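Local coordinates for DUF5636 domain-containing protein (Legionella pneumophila subsp. pneumophila str. Philadelphia 1, PDB 4RD8), which is of unknown function but belongs to the DUF5636 family and adopts a compact, strand-free, mainly helical fold, at residues T32-Y37 / I133-I138; I49-Q54 / P211-V216; F108-G113 / R160-L165; M115-S120 / G127-A132; R122-G127 / S194-S199. The protein carries 3 engineered substitutions. All blocks are in the same frame, centred on the assembly; numbering follows the deposited sequence. Where two conformers were deposited one is given.

Contact 1 of 5, residues T32-Y37 / I133-I138; sequences TKIENY and IQWCLI
The hydroxyl of Tyr37, hydrogen-bonded to Gln47 of helix 41-61, comes within 3.4 Å (OH to O) of the Leu137 carbonyl without bonding to it. It is the polar end of an otherwise apolar crossing of helices 25-38 and 130-144, whose segments 32-37 and 133-138 meet at 106°, their axes 11.4 Å apart. Tyr37 CG stands anti to the backbone N (chi1 166°), and the ring beyond it reaches across to helix 130-144, its side chain crossing that of Leu137 at about a right angle, OH 3.8 Å from Leu137 CB. A tyrosine suits this place because its ring fills the gap between the helices while its hydroxyl finds an acceptor in Gln47. One turn earlier, Ile34 supplies two branches: CD1 approaches the Trp135 indole, CH2 being 4.2 Å away, and CG2 meets the tip of Ile138. That tip is also pressed from within its own helix, for Ile138 CD1 sits 3.9 Å above the Trp135 ring plane, toward the rim, and 3.7 Å from Ile34 CG2.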
# COMPACT_ATOMS: atom_id res chain seq x y z
N THR A 32 1.49 13.41 5.74
CA THR A 32 1.06 13.49 7.12
C THR A 32 -0.33 12.87 7.26
O THR A 32 -0.59 12.13 8.21
CB THR A 32 1.05 14.94 7.60
OG1 THR A 32 2.38 15.46 7.51
CG2 THR A 32 0.56 15.04 9.04
N LYS A 33 -1.21 13.15 6.30
CA LYS A 33 -2.55 12.57 6.32
C LYS A 33 -2.50 11.04 6.21
O LYS A 33 -3.21 10.34 6.93
CB LYS A 33 -3.41 13.19 5.21
CG LYS A 33 -3.67 14.69 5.39
CD LYS A 33 -4.53 14.97 6.60
CE LYS A 33 -5.99 14.60 6.36
NZ LYS A 33 -6.67 15.59 5.48
N ILE A 34 -1.65 10.54 5.31
CA ILE A 34 -1.47 9.10 5.14
C ILE A 34 -0.95 8.46 6.43
O ILE A 34 -1.46 7.43 6.86
CB ILE A 34 -0.53 8.79 3.97
CG1 ILE A 34 -1.24 9.14 2.66
CG2 ILE A 34 -0.10 7.32 3.97
CD1 ILE A 34 -0.36 8.99 1.43
N GLU A 35 0.05 9.09 7.04
CA GLU A 35 0.64 8.56 8.26
C GLU A 35 -0.42 8.50 9.35
O GLU A 35 -0.52 7.51 10.08
CB GLU A 35 1.81 9.44 8.72
CG GLU A 35 2.65 8.84 9.83
CD GLU A 35 3.57 9.86 10.46
OE1 GLU A 35 3.13 11.02 10.64
OE2 GLU A 35 4.73 9.51 10.78
N ASN A 36 -1.22 9.55 9.45
CA ASN A 36 -2.24 9.63 10.49
C ASN A 36 -3.37 8.63 10.28
O ASN A 36 -3.99 8.17 11.24
CB ASN A 36 -2.79 11.05 10.59
CG ASN A 36 -1.83 12.01 11.26
OD1 ASN A 36 -0.91 11.59 11.98
ND2 ASN A 36 -2.03 13.31 11.05
N TYR A 37 -3.63 8.30 9.02
CA TYR A 37 -4.65 7.33 8.65
C TYR A 37 -4.19 5.91 8.99
O TYR A 37 -4.87 5.17 9.69
CB TYR A 37 -5.01 7.47 7.16
CG TYR A 37 -5.81 6.30 6.60
CD1 TYR A 37 -7.11 6.06 7.02
CD2 TYR A 37 -5.25 5.45 5.67
CE1 TYR A 37 -7.84 4.99 6.52
CE2 TYR A 37 -5.96 4.37 5.16
CZ TYR A 37 -7.25 4.15 5.58
OH TYR A 37 -7.95 3.08 5.08
N ILE A 133 -1.55 -3.62 -0.86
CA ILE A 133 -2.75 -3.46 -0.04
C ILE A 133 -2.77 -2.13 0.73
O ILE A 133 -3.82 -1.48 0.80
CB ILE A 133 -2.98 -4.67 0.89
CG1 ILE A 133 -3.31 -5.91 0.06
CG2 ILE A 133 -4.11 -4.40 1.86
CD1 ILE A 133 -3.37 -7.20 0.86
N GLN A 134 -1.64 -1.72 1.30
CA GLN A 134 -1.55 -0.41 1.95
C GLN A 134 -2.02 0.68 1.01
O GLN A 134 -2.84 1.53 1.39
CB GLN A 134 -0.13 -0.11 2.42
CG GLN A 134 0.26 -0.84 3.70
CD GLN A 134 1.76 -0.86 3.90
OE1 GLN A 134 2.52 -1.00 2.94
NE2 GLN A 134 2.20 -0.72 5.15
N TRP A 135 -1.50 0.66 -0.21
CA TRP A 135 -1.89 1.65 -1.19
C TRP A 135 -3.37 1.56 -1.57
O TRP A 135 -4.04 2.58 -1.69
CB TRP A 135 -0.93 1.66 -2.40
CG TRP A 135 0.30 2.39 -1.98
CD1 TRP A 135 1.47 1.85 -1.52
CD2 TRP A 135 0.44 3.82 -1.86
NE1 TRP A 135 2.34 2.86 -1.17
CE2 TRP A 135 1.73 4.07 -1.35
CE3 TRP A 135 -0.41 4.89 -2.14
CZ2 TRP A 135 2.20 5.37 -1.14
CZ3 TRP A 135 0.06 6.18 -1.92
CH2 TRP A 135 1.36 6.41 -1.42
N CYS A 136 -3.90 0.34 -1.71
CA CYS A 136 -5.33 0.21 -1.95
C CYS A 136 -6.15 0.82 -0.82
O CYS A 136 -7.18 1.42 -1.07
CB CYS A 136 -5.75 -1.25 -2.16
SG CYS A 136 -5.13 -1.96 -3.69
N LEU A 137 -5.71 0.67 0.43
CA LEU A 137 -6.45 1.23 1.56
C LEU A 137 -6.45 2.77 1.49
O LEU A 137 -7.49 3.41 1.70
CB LEU A 137 -5.87 0.74 2.90
CG LEU A 137 -5.96 -0.77 3.13
CD1 LEU A 137 -5.21 -1.16 4.40
CD2 LEU A 137 -7.42 -1.24 3.21
N ILE A 138 -5.29 3.34 1.21
CA ILE A 138 -5.14 4.78 1.00
C ILE A 138 -6.05 5.28 -0.12
O ILE A 138 -6.75 6.29 0.05
CB ILE A 138 -3.68 5.12 0.69
CG1 ILE A 138 -2.86 5.01 1.96
CG2 ILE A 138 -3.54 6.53 0.11
CD1 ILE A 138 -1.40 4.74 1.68

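Contact 2 of 5, residues I49-Q54 / P211-V216; sequences IELNEQ and PVLREV
Asn52 reaches from helix 41-61 to the first turn of helix 211-218, where its side chain meets Pro211, Val212 and Leu213. The local axes cross at 76° and only 8.3 Å apart, and the closest backbone pair is Asn52 with Leu213. Starting at CB, the side chain first touches carbon: Asn52 CB lies 4.1 Å from Leu213 CB. CG stands anti to the backbone N (chi1 179°), and from it the amide group reaches the backbone of 211-213. At the tip, OD1 accepts from Leu213 N at 2.8 Å in a nearly straight bond that lies in the plane of the Asn52 carbonyl. A second, weak bond comes from Val212 N, 2.9 Å from the same OD1 but strongly bent at the hydrogen. The other tip atom, ND2, rests 4.0 Å from Pro211 CD. Asparagine suits the place: amides in a helix's first turn have no carbonyl one turn earlier to bind, and a short side chain with a carbonyl oxygen serves them. Beside this polar grip Leu51 and Leu213 cross at about a right angle, their CD2 atoms 3.7 Å apart. Helix 69-85 packs on the same region, Leu78 and Ile82 against Leu51 and Ala71 against Val216, while Val212 continues along helix 41-61 over Leu55, Thr56 and Leu59.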
# COMPACT_ATOMS: atom_id res chain seq x y z
N ILE A 49 -12.72 -3.66 5.36
CA ILE A 49 -14.08 -4.15 5.18
C ILE A 49 -14.55 -3.92 3.74
O ILE A 49 -15.13 -4.82 3.12
CB ILE A 49 -15.05 -3.48 6.18
CG1 ILE A 49 -14.80 -4.02 7.59
CG2 ILE A 49 -16.50 -3.73 5.78
CD1 ILE A 49 -15.44 -3.21 8.69
N GLU A 50 -14.27 -2.74 3.20
CA GLU A 50 -14.68 -2.40 1.84
C GLU A 50 -13.96 -3.28 0.82
O GLU A 50 -14.58 -3.79 -0.12
CB GLU A 50 -14.41 -0.91 1.55
CG GLU A 50 -14.68 -0.46 0.11
CD GLU A 50 -16.16 -0.53 -0.27
OE1 GLU A 50 -17.03 -0.35 0.61
OE2 GLU A 50 -16.45 -0.76 -1.46
N LEU A 51 -12.66 -3.48 1.04
CA LEU A 51 -11.85 -4.32 0.15
C LEU A 51 -12.37 -5.76 0.21
O LEU A 51 -12.51 -6.42 -0.83
CB LEU A 51 -10.38 -4.28 0.56
CG LEU A 51 -9.41 -5.06 -0.33
CD1 LEU A 51 -9.37 -4.47 -1.72
CD2 LEU A 51 -8.02 -5.10 0.30
N ASN A 52 -12.69 -6.21 1.42
CA ASN A 52 -13.27 -7.54 1.61
C ASN A 52 -14.61 -7.68 0.91
O ASN A 52 -14.92 -8.74 0.38
CB ASN A 52 -13.46 -7.84 3.10
CG ASN A 52 -14.08 -9.21 3.34
OD1 ASN A 52 -13.39 -10.23 3.36
ND2 ASN A 52 -15.40 -9.23 3.53
N GLU A 53 -15.40 -6.62 0.93
CA GLU A 53 -16.73 -6.67 0.33
C GLU A 53 -16.64 -6.68 -1.19
O GLU A 53 -17.39 -7.40 -1.86
CB GLU A 53 -17.59 -5.51 0.82
CG GLU A 53 -19.03 -5.61 0.36
CD GLU A 53 -19.94 -4.64 1.08
OE1 GLU A 53 -19.98 -3.46 0.67
OE2 GLU A 53 -20.61 -5.06 2.04
N GLN A 54 -15.71 -5.90 -1.74
CA GLN A 54 -15.52 -5.89 -3.19
C GLN A 54 -15.01 -7.25 -3.69
O GLN A 54 -15.47 -7.76 -4.71
CB GLN A 54 -14.60 -4.74 -3.60
CG GLN A 54 -15.20 -3.36 -3.31
CD GLN A 54 -14.37 -2.23 -3.89
OE1 GLN A 54 -13.55 -2.44 -4.78
NE2 GLN A 54 -14.57 -1.02 -3.37
N PRO A 211 -13.38 -11.85 6.52
CA PRO A 211 -13.10 -13.29 6.42
C PRO A 211 -12.70 -13.74 5.01
O PRO A 211 -11.91 -14.68 4.89
CB PRO A 211 -14.42 -13.94 6.82
CG PRO A 211 -15.46 -12.92 6.46
CD PRO A 211 -14.82 -11.60 6.76
N VAL A 212 -13.23 -13.09 3.98
CA VAL A 212 -12.92 -13.46 2.60
C VAL A 212 -11.53 -13.00 2.20
O VAL A 212 -10.75 -13.78 1.64
CB VAL A 212 -13.98 -12.92 1.62
CG1 VAL A 212 -13.58 -13.23 0.19
CG2 VAL A 212 -15.33 -13.54 1.93
N LEU A 213 -11.21 -11.75 2.50
CA LEU A 213 -9.87 -11.22 2.26
C LEU A 213 -8.85 -12.06 3.02
O LEU A 213 -7.77 -12.35 2.52
CB LEU A 213 -9.80 -9.75 2.69
CG LEU A 213 -8.45 -9.03 2.58
CD1 LEU A 213 -7.89 -9.10 1.16
CD2 LEU A 213 -8.56 -7.58 3.05
N ARG A 214 -9.22 -12.47 4.23
CA ARG A 214 -8.32 -13.23 5.09
C ARG A 214 -7.95 -14.60 4.51
O ARG A 214 -6.78 -14.95 4.42
CB ARG A 214 -8.93 -13.39 6.48
CG ARG A 214 -8.29 -14.49 7.32
CD ARG A 214 -9.10 -14.75 8.58
NE ARG A 214 -8.92 -16.12 9.07
CZ ARG A 214 -9.42 -16.59 10.21
NH1 ARG A 214 -10.13 -15.80 11.00
NH2 ARG A 214 -9.20 -17.85 10.56
N GLU A 215 -8.96 -15.36 4.11
CA GLU A 215 -8.75 -16.72 3.61
C GLU A 215 -7.98 -16.71 2.29
O GLU A 215 -7.11 -17.57 2.07
CB GLU A 215 -10.09 -17.44 3.44
CG GLU A 215 -9.97 -18.91 3.08
CD GLU A 215 -11.32 -19.58 2.97
OE1 GLU A 215 -12.33 -18.94 3.32
OE2 GLU A 215 -11.38 -20.75 2.53
N VAL A 216 -8.28 -15.75 1.41
CA VAL A 216 -7.60 -15.65 0.12
C VAL A 216 -6.10 -15.38 0.29
O VAL A 216 -5.28 -15.99 -0.39
CB VAL A 216 -8.25 -14.57 -0.78
CG1 VAL A 216 -7.44 -14.36 -2.06
CG2 VAL A 216 -9.69 -14.95 -1.12

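Contact 3 of 5, residues F108-G113 / R160-L165; sequences FLVSSG and RIYKKL
Tyr162 comes first, its ring meeting Val110 of helix 103-111. CG stands anti to the backbone N (chi1 -178°), and the ring beyond it receives Val110 CG1 over one face, 4.0 Å from the centroid, a CH-pi contact. Val110 CG2 lies near the hydroxyl, which hydrogen-bonds to Phe114 O. Tyrosine thus gives the valine a flat surface and the chain just beyond a polar tip. Lys163 follows: its carbonyl O takes a CA-H...O contact from Ser111 CA at 3.4 Å, and its extended chain runs past Ser111 O. Lys163 CE then reaches Gly113 CA at 3.6 Å, while NZ turns to a salt bridge with Asp159. Leu165 CB closes the row, 4.5 Å from Val110 CG1. Glycine fits at 113: phi is positive (98°), and a CB would be jammed by the preceding carbonyl and by Lys163 CE. Gly113 N to Val110 O is one of two bonds back into the last turn, and with the positive phi they end helix 103-111 in a Schellman motif.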
# COMPACT_ATOMS: atom_id res chain seq x y z
N PHE A 108 13.93 3.23 -8.34
CA PHE A 108 13.73 3.72 -9.70
C PHE A 108 12.34 3.31 -10.21
O PHE A 108 11.61 4.11 -10.81
CB PHE A 108 14.83 3.22 -10.65
CG PHE A 108 14.53 3.50 -12.10
CD1 PHE A 108 14.80 4.74 -12.65
CD2 PHE A 108 13.94 2.53 -12.91
CE1 PHE A 108 14.52 5.01 -13.98
CE2 PHE A 108 13.66 2.80 -14.25
CZ PHE A 108 13.94 4.04 -14.78
N LEU A 109 11.96 2.06 -9.98
CA LEU A 109 10.66 1.60 -10.47
C LEU A 109 9.52 2.27 -9.71
O LEU A 109 8.47 2.56 -10.29
CB LEU A 109 10.56 0.07 -10.37
CG LEU A 109 11.53 -0.61 -11.35
CD1 LEU A 109 11.58 -2.12 -11.09
CD2 LEU A 109 11.09 -0.33 -12.80
N VAL A 110 9.72 2.50 -8.41
CA VAL A 110 8.72 3.24 -7.62
C VAL A 110 8.55 4.64 -8.21
O VAL A 110 7.42 5.11 -8.44
CB VAL A 110 9.13 3.34 -6.12
CG1 VAL A 110 8.24 4.37 -5.38
CG2 VAL A 110 9.03 1.98 -5.46
N SER A 111 9.67 5.29 -8.48
CA SER A 111 9.64 6.65 -9.02
C SER A 111 9.00 6.68 -10.40
O SER A 111 8.58 7.74 -10.86
CB SER A 111 11.05 7.25 -9.11
OG SER A 111 11.74 6.75 -10.25
N SER A 112 8.93 5.52 -11.05
CA SER A 112 8.34 5.43 -12.38
C SER A 112 6.87 5.04 -12.34
O SER A 112 6.23 4.95 -13.39
CB SER A 112 9.11 4.42 -13.24
OG SER A 112 10.49 4.78 -13.30
N GLY A 113 6.33 4.79 -11.14
CA GLY A 113 4.91 4.50 -11.00
C GLY A 113 4.51 3.03 -10.91
O GLY A 113 3.31 2.72 -10.90
N ARG A 160 1.46 12.37 -7.43
CA ARG A 160 1.64 13.37 -6.38
C ARG A 160 2.27 12.83 -5.10
O ARG A 160 2.81 13.59 -4.29
CB ARG A 160 0.32 14.05 -6.04
CG ARG A 160 -0.19 14.97 -7.12
CD ARG A 160 -1.39 15.74 -6.62
NE ARG A 160 -2.00 16.52 -7.70
CZ ARG A 160 -2.61 17.69 -7.52
NH1 ARG A 160 -2.68 18.22 -6.31
NH2 ARG A 160 -3.14 18.32 -8.56
N ILE A 161 2.14 11.53 -4.88
CA ILE A 161 2.64 10.93 -3.65
C ILE A 161 3.61 9.76 -3.86
O ILE A 161 4.80 9.86 -3.54
CB ILE A 161 1.48 10.48 -2.72
CG1 ILE A 161 0.45 11.62 -2.54
CG2 ILE A 161 2.02 10.08 -1.37
CD1 ILE A 161 -0.90 11.13 -1.99
N TYR A 162 3.10 8.67 -4.40
CA TYR A 162 3.88 7.43 -4.54
C TYR A 162 5.21 7.61 -5.26
O TYR A 162 6.25 7.21 -4.76
CB TYR A 162 3.05 6.37 -5.24
CG TYR A 162 3.71 5.01 -5.39
CD1 TYR A 162 3.70 4.09 -4.35
CD2 TYR A 162 4.31 4.65 -6.58
CE1 TYR A 162 4.28 2.83 -4.50
CE2 TYR A 162 4.90 3.39 -6.74
CZ TYR A 162 4.88 2.49 -5.69
OH TYR A 162 5.46 1.24 -5.86
N LYS A 163 5.19 8.21 -6.45
CA LYS A 163 6.42 8.37 -7.22
C LYS A 163 7.47 9.16 -6.48
O LYS A 163 8.66 8.90 -6.63
CB LYS A 163 6.17 9.01 -8.59
CG LYS A 163 5.35 8.15 -9.55
CD LYS A 163 5.22 8.85 -10.90
CE LYS A 163 4.52 8.00 -11.93
NZ LYS A 163 4.40 8.75 -13.22
N LYS A 164 7.03 10.11 -5.67
CA LYS A 164 7.98 10.95 -4.96
C LYS A 164 8.68 10.20 -3.85
O LYS A 164 9.75 10.62 -3.40
CB LYS A 164 7.31 12.25 -4.46
CG LYS A 164 6.66 13.02 -5.61
CD LYS A 164 6.23 14.44 -5.26
CE LYS A 164 5.58 15.11 -6.47
NZ LYS A 164 5.21 16.55 -6.25
N LEU A 165 8.11 9.07 -3.44
CA LEU A 165 8.74 8.21 -2.44
C LEU A 165 9.98 7.53 -2.99
O LEU A 165 10.81 7.03 -2.23
CB LEU A 165 7.76 7.16 -1.90
CG LEU A 165 6.52 7.71 -1.19
CD1 LEU A 165 5.61 6.56 -0.73
CD2 LEU A 165 6.92 8.60 -0.01

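Contact 4 of 5, residues M115-S120 / G127-A132; sequences MLKDSS and GELTHA
The loop 115-120 and the start of helix 130-144 run antiparallel, with Lys117 facing Leu129 and Asp118 facing Glu128 (CA to CA 5.4 Å). One nearly straight backbone bond joins them, Asp118 N to Glu128 O at 2.9 Å. The motif is a helix N-terminus, Leu129 at the N-cap position, whose first amides are served by a carboxylate about a dozen residues back in the preceding loop. Asp118 CG, anti to its carbonyl carbon (chi1 -66°), points the acid at those amides. OD2 accepts from Thr130 N at 2.9 Å, 26° out of the carboxylate plane, and OD1 from His131 N at 3.0 Å, 15° out, both on the syn side. An aspartate suits this place: its two oxygens match two successive amides, and the helix end would probably stabilise its charge. At the outer end Lys117 NZ and Glu128 OE2, 3.2 Å apart, form a salt bridge whose hydrogen bond is weak; Asn98 also binds Lys117 NZ, and Arg76 forms a salt bridge with Glu128. At the inner end selenomethionine Met115 rests SE on Ala132 CA at 3.7 Å. A water donates to Asp118 OD1 (2.7 Å) and Leu116 O, and accepts from Ala132 N.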
# COMPACT_ATOMS: atom_id res chain seq x y z
N MSE A 115 3.99 -0.58 -9.05
CA MSE A 115 3.86 -1.32 -7.80
C MSE A 115 4.57 -2.65 -7.96
O MSE A 115 4.49 -3.28 -9.01
CB MSE A 115 2.38 -1.57 -7.47
CG MSE A 115 2.15 -2.46 -6.24
SE MSE A 115 2.87 -1.73 -4.60
CE MSE A 115 2.00 -0.01 -4.66
N LEU A 116 5.29 -3.07 -6.92
CA LEU A 116 5.97 -4.36 -6.96
C LEU A 116 5.55 -5.25 -5.80
O LEU A 116 5.03 -4.76 -4.79
CB LEU A 116 7.48 -4.14 -6.88
CG LEU A 116 8.05 -3.35 -8.07
CD1 LEU A 116 8.20 -1.90 -7.71
CD2 LEU A 116 9.39 -3.94 -8.48
N LYS A 117 5.79 -6.55 -5.94
CA LYS A 117 5.68 -7.49 -4.85
C LYS A 117 6.57 -7.02 -3.70
O LYS A 117 7.62 -6.43 -3.94
CB LYS A 117 6.17 -8.86 -5.31
CG LYS A 117 5.12 -9.91 -5.46
CD LYS A 117 5.76 -11.23 -5.86
CE LYS A 117 4.74 -12.32 -6.03
NZ LYS A 117 5.39 -13.64 -6.25
N ASP A 118 6.14 -7.30 -2.46
CA ASP A 118 6.91 -6.92 -1.27
C ASP A 118 8.33 -7.45 -1.38
O ASP A 118 9.30 -6.77 -1.02
CB ASP A 118 6.28 -7.50 0.00
CG ASP A 118 4.90 -6.91 0.32
OD1 ASP A 118 4.48 -5.92 -0.32
OD2 ASP A 118 4.24 -7.45 1.24
N SER A 119 8.46 -8.67 -1.87
CA SER A 119 9.75 -9.36 -1.91
C SER A 119 10.71 -8.81 -2.97
O SER A 119 11.87 -9.20 -3.03
CB SER A 119 9.53 -10.86 -2.12
OG SER A 119 8.72 -11.08 -3.27
N SER A 120 10.23 -7.90 -3.80
CA SER A 120 11.11 -7.26 -4.78
C SER A 120 12.06 -6.29 -4.09
O SER A 120 13.07 -5.89 -4.65
CB SER A 120 10.28 -6.56 -5.86
OG SER A 120 9.51 -7.51 -6.56
N GLY A 127 3.81 -11.68 4.37
CA GLY A 127 2.94 -11.28 3.28
C GLY A 127 3.64 -11.15 1.94
O GLY A 127 4.86 -11.25 1.86
N GLU A 128 2.86 -10.92 0.88
CA GLU A 128 3.39 -10.88 -0.49
C GLU A 128 3.01 -9.58 -1.20
O GLU A 128 3.80 -8.99 -1.93
CB GLU A 128 2.83 -12.08 -1.25
CG GLU A 128 3.41 -12.32 -2.63
CD GLU A 128 2.70 -13.46 -3.36
OE1 GLU A 128 1.45 -13.44 -3.41
OE2 GLU A 128 3.38 -14.37 -3.87
N LEU A 129 1.78 -9.14 -0.96
CA LEU A 129 1.25 -7.94 -1.60
C LEU A 129 0.83 -6.92 -0.56
O LEU A 129 -0.11 -6.16 -0.79
CB LEU A 129 0.02 -8.29 -2.45
CG LEU A 129 0.20 -9.34 -3.54
CD1 LEU A 129 -1.13 -9.62 -4.22
CD2 LEU A 129 1.23 -8.90 -4.55
N THR A 130 1.50 -6.90 0.58
CA THR A 130 1.05 -6.03 1.66
C THR A 130 1.21 -4.55 1.31
O THR A 130 0.35 -3.75 1.63
CB THR A 130 1.74 -6.35 3.01
OG1 THR A 130 1.52 -7.72 3.33
CG2 THR A 130 1.14 -5.49 4.12
N HIS A 131 2.30 -4.17 0.65
CA HIS A 131 2.46 -2.77 0.25
C HIS A 131 1.39 -2.39 -0.76
O HIS A 131 0.84 -1.28 -0.71
CB HIS A 131 3.86 -2.51 -0.32
CG HIS A 131 4.95 -2.54 0.70
ND1 HIS A 131 4.83 -1.96 1.95
CD2 HIS A 131 6.20 -3.07 0.65
CE1 HIS A 131 5.96 -2.14 2.62
NE2 HIS A 131 6.80 -2.81 1.86
N ALA A 132 1.08 -3.30 -1.69
CA ALA A 132 -0.00 -3.05 -2.64
C ALA A 132 -1.31 -2.82 -1.89
O ALA A 132 -2.08 -1.92 -2.25
CB ALA A 132 -0.14 -4.22 -3.61
O HOH W 1 3.13 -5.26 -2.61
O HOH W 2 5.45 -8.42 3.26

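Contact 5 of 5, residues R122-G127 / S194-S199; sequences RASSHG and SPEWLS
Glu196 of helix 195-204 meets Ser124 and His126 of the loop 122-127 on the close side of this contact. Its chain bends at chi2 (-47°), which turns CD back, and OE1 beyond it lies 2.5 Å from His126 ND1 and 3.1 Å from Ser124 OG, the carboxylate standing nearly perpendicular to the imidazole, at 87°. Ser124 OG also accepts from His126 N at 3.0 Å, an ST turn, with the histidine ring lying beside the acid; a short hydroxyl side chain suits such a turn. Gly127 passes close to Ser199, where a CB would be tight. Looser is the Arg122 side. Its guanidinium lies with Pro195 CG at its edge, 3.8 Å from NH2, and Glu196 OE2 4.2 Å from NH2, beyond a salt bridge. Proline suits the helix's first turn, having no amide hydrogen where none is needed, and Ser194 caps it by accepting from Trp197 N. The chemistry is thus polar and charged, and the guanidinium may modestly ease the negative charge of Glu196, though it is already paired with Asp185.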
# COMPACT_ATOMS: atom_id res chain seq x y z
N ARG A 122 12.29 -6.60 -0.17
CA ARG A 122 12.67 -7.35 1.03
C ARG A 122 11.79 -8.59 1.19
O ARG A 122 10.56 -8.47 1.26
CB ARG A 122 12.53 -6.45 2.27
CG ARG A 122 12.86 -7.10 3.59
CD ARG A 122 12.73 -6.10 4.74
NE ARG A 122 11.34 -5.89 5.15
CZ ARG A 122 10.61 -4.82 4.84
NH1 ARG A 122 11.14 -3.86 4.09
NH2 ARG A 122 9.36 -4.72 5.28
N ALA A 123 12.42 -9.76 1.26
CA ALA A 123 11.70 -11.02 1.50
C ALA A 123 11.00 -10.99 2.85
O ALA A 123 11.58 -10.59 3.85
CB ALA A 123 12.65 -12.20 1.43
N SER A 124 9.74 -11.43 2.87
CA SER A 124 9.00 -11.52 4.12
C SER A 124 8.20 -12.81 4.17
O SER A 124 7.66 -13.25 3.16
CB SER A 124 8.06 -10.32 4.28
OG SER A 124 7.14 -10.55 5.33
N SER A 125 8.12 -13.41 5.36
CA SER A 125 7.33 -14.62 5.55
C SER A 125 5.89 -14.27 5.93
O SER A 125 5.05 -15.16 6.10
CB SER A 125 7.95 -15.49 6.64
OG SER A 125 7.91 -14.83 7.89
N HIS A 126 5.61 -12.98 6.07
CA HIS A 126 4.33 -12.53 6.60
C HIS A 126 3.32 -12.14 5.51
O HIS A 126 2.11 -12.27 5.72
CB HIS A 126 4.52 -11.36 7.58
CG HIS A 126 5.24 -11.73 8.83
ND1 HIS A 126 6.62 -11.60 8.97
CD2 HIS A 126 4.79 -12.23 10.01
CE1 HIS A 126 6.97 -12.01 10.18
NE2 HIS A 126 5.89 -12.39 10.83
N GLY A 127 3.81 -11.68 4.37
CA GLY A 127 2.94 -11.28 3.28
C GLY A 127 3.64 -11.15 1.94
O GLY A 127 4.86 -11.25 1.86
N SER A 194 3.31 -0.56 9.53
CA SER A 194 4.16 -1.74 9.43
C SER A 194 3.47 -2.80 8.60
O SER A 194 2.37 -3.24 8.94
CB SER A 194 4.44 -2.32 10.82
OG SER A 194 4.98 -3.64 10.71
N PRO A 195 4.11 -3.23 7.50
CA PRO A 195 3.47 -4.29 6.71
C PRO A 195 3.38 -5.61 7.46
O PRO A 195 2.46 -6.39 7.20
CB PRO A 195 4.39 -4.42 5.48
CG PRO A 195 5.74 -3.92 5.98
CD PRO A 195 5.39 -2.79 6.92
N GLU A 196 4.32 -5.88 8.37
CA GLU A 196 4.24 -7.11 9.16
C GLU A 196 3.01 -7.06 10.05
O GLU A 196 2.30 -8.05 10.22
CB GLU A 196 5.48 -7.30 10.04
CG GLU A 196 6.80 -7.21 9.29
CD GLU A 196 6.81 -8.04 8.03
OE1 GLU A 196 6.92 -9.28 8.13
OE2 GLU A 196 6.69 -7.46 6.93
N TRP A 197 2.75 -5.89 10.62
CA TRP A 197 1.60 -5.76 11.50
C TRP A 197 0.31 -5.87 10.70
O TRP A 197 -0.62 -6.55 11.12
CB TRP A 197 1.65 -4.45 12.29
CG TRP A 197 0.53 -4.34 13.30
CD1 TRP A 197 0.58 -4.69 14.63
CD2 TRP A 197 -0.81 -3.89 13.06
NE1 TRP A 197 -0.65 -4.46 15.22
CE2 TRP A 197 -1.51 -3.97 14.28
CE3 TRP A 197 -1.48 -3.41 11.92
CZ2 TRP A 197 -2.85 -3.59 14.39
CZ3 TRP A 197 -2.81 -3.03 12.04
CH2 TRP A 197 -3.48 -3.13 13.27
N LEU A 198 0.26 -5.21 9.54
CA LEU A 198 -0.96 -5.25 8.72
C LEU A 198 -1.25 -6.65 8.21
O LEU A 198 -2.39 -7.09 8.22
CB LEU A 198 -0.90 -4.25 7.57
CG LEU A 198 -2.07 -4.26 6.59
CD1 LEU A 198 -3.39 -3.94 7.29
CD2 LEU A 198 -1.82 -3.26 5.46
N SER A 199 -0.21 -7.35 7.78
CA SER A 199 -0.37 -8.72 7.29
C SER A 199 -0.94 -9.64 8.36
O SER A 199 -1.84 -10.45 8.09
CB SER A 199 0.96 -9.26 6.77
OG SER A 199 1.02 -10.66 6.93

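From the N terminus, helix 25-38 opens contact 1, which closes at helix 130-144 across 95 intervening residues. Helix 41-61 opens contact 2, the longest closure, ending at helix 211-218 near the C terminus; it crosses contact 1 and encloses contacts 3, 4 and 5. Contact 3 joins the end of helix 103-111 to helix 157-162 and crosses contact 1. Contact 4 is the short closure, lying within 1, 2 and 3. Contact 5 begins inside contact 4, shares Gly127 with it, and crosses 1, 3 and 4 on its way to helix 195-204. Contacts 1 and 4 share helix 130-144, and Trp135 of contact 1 touches Tyr162 of contact 3 and Met115 of contact 4.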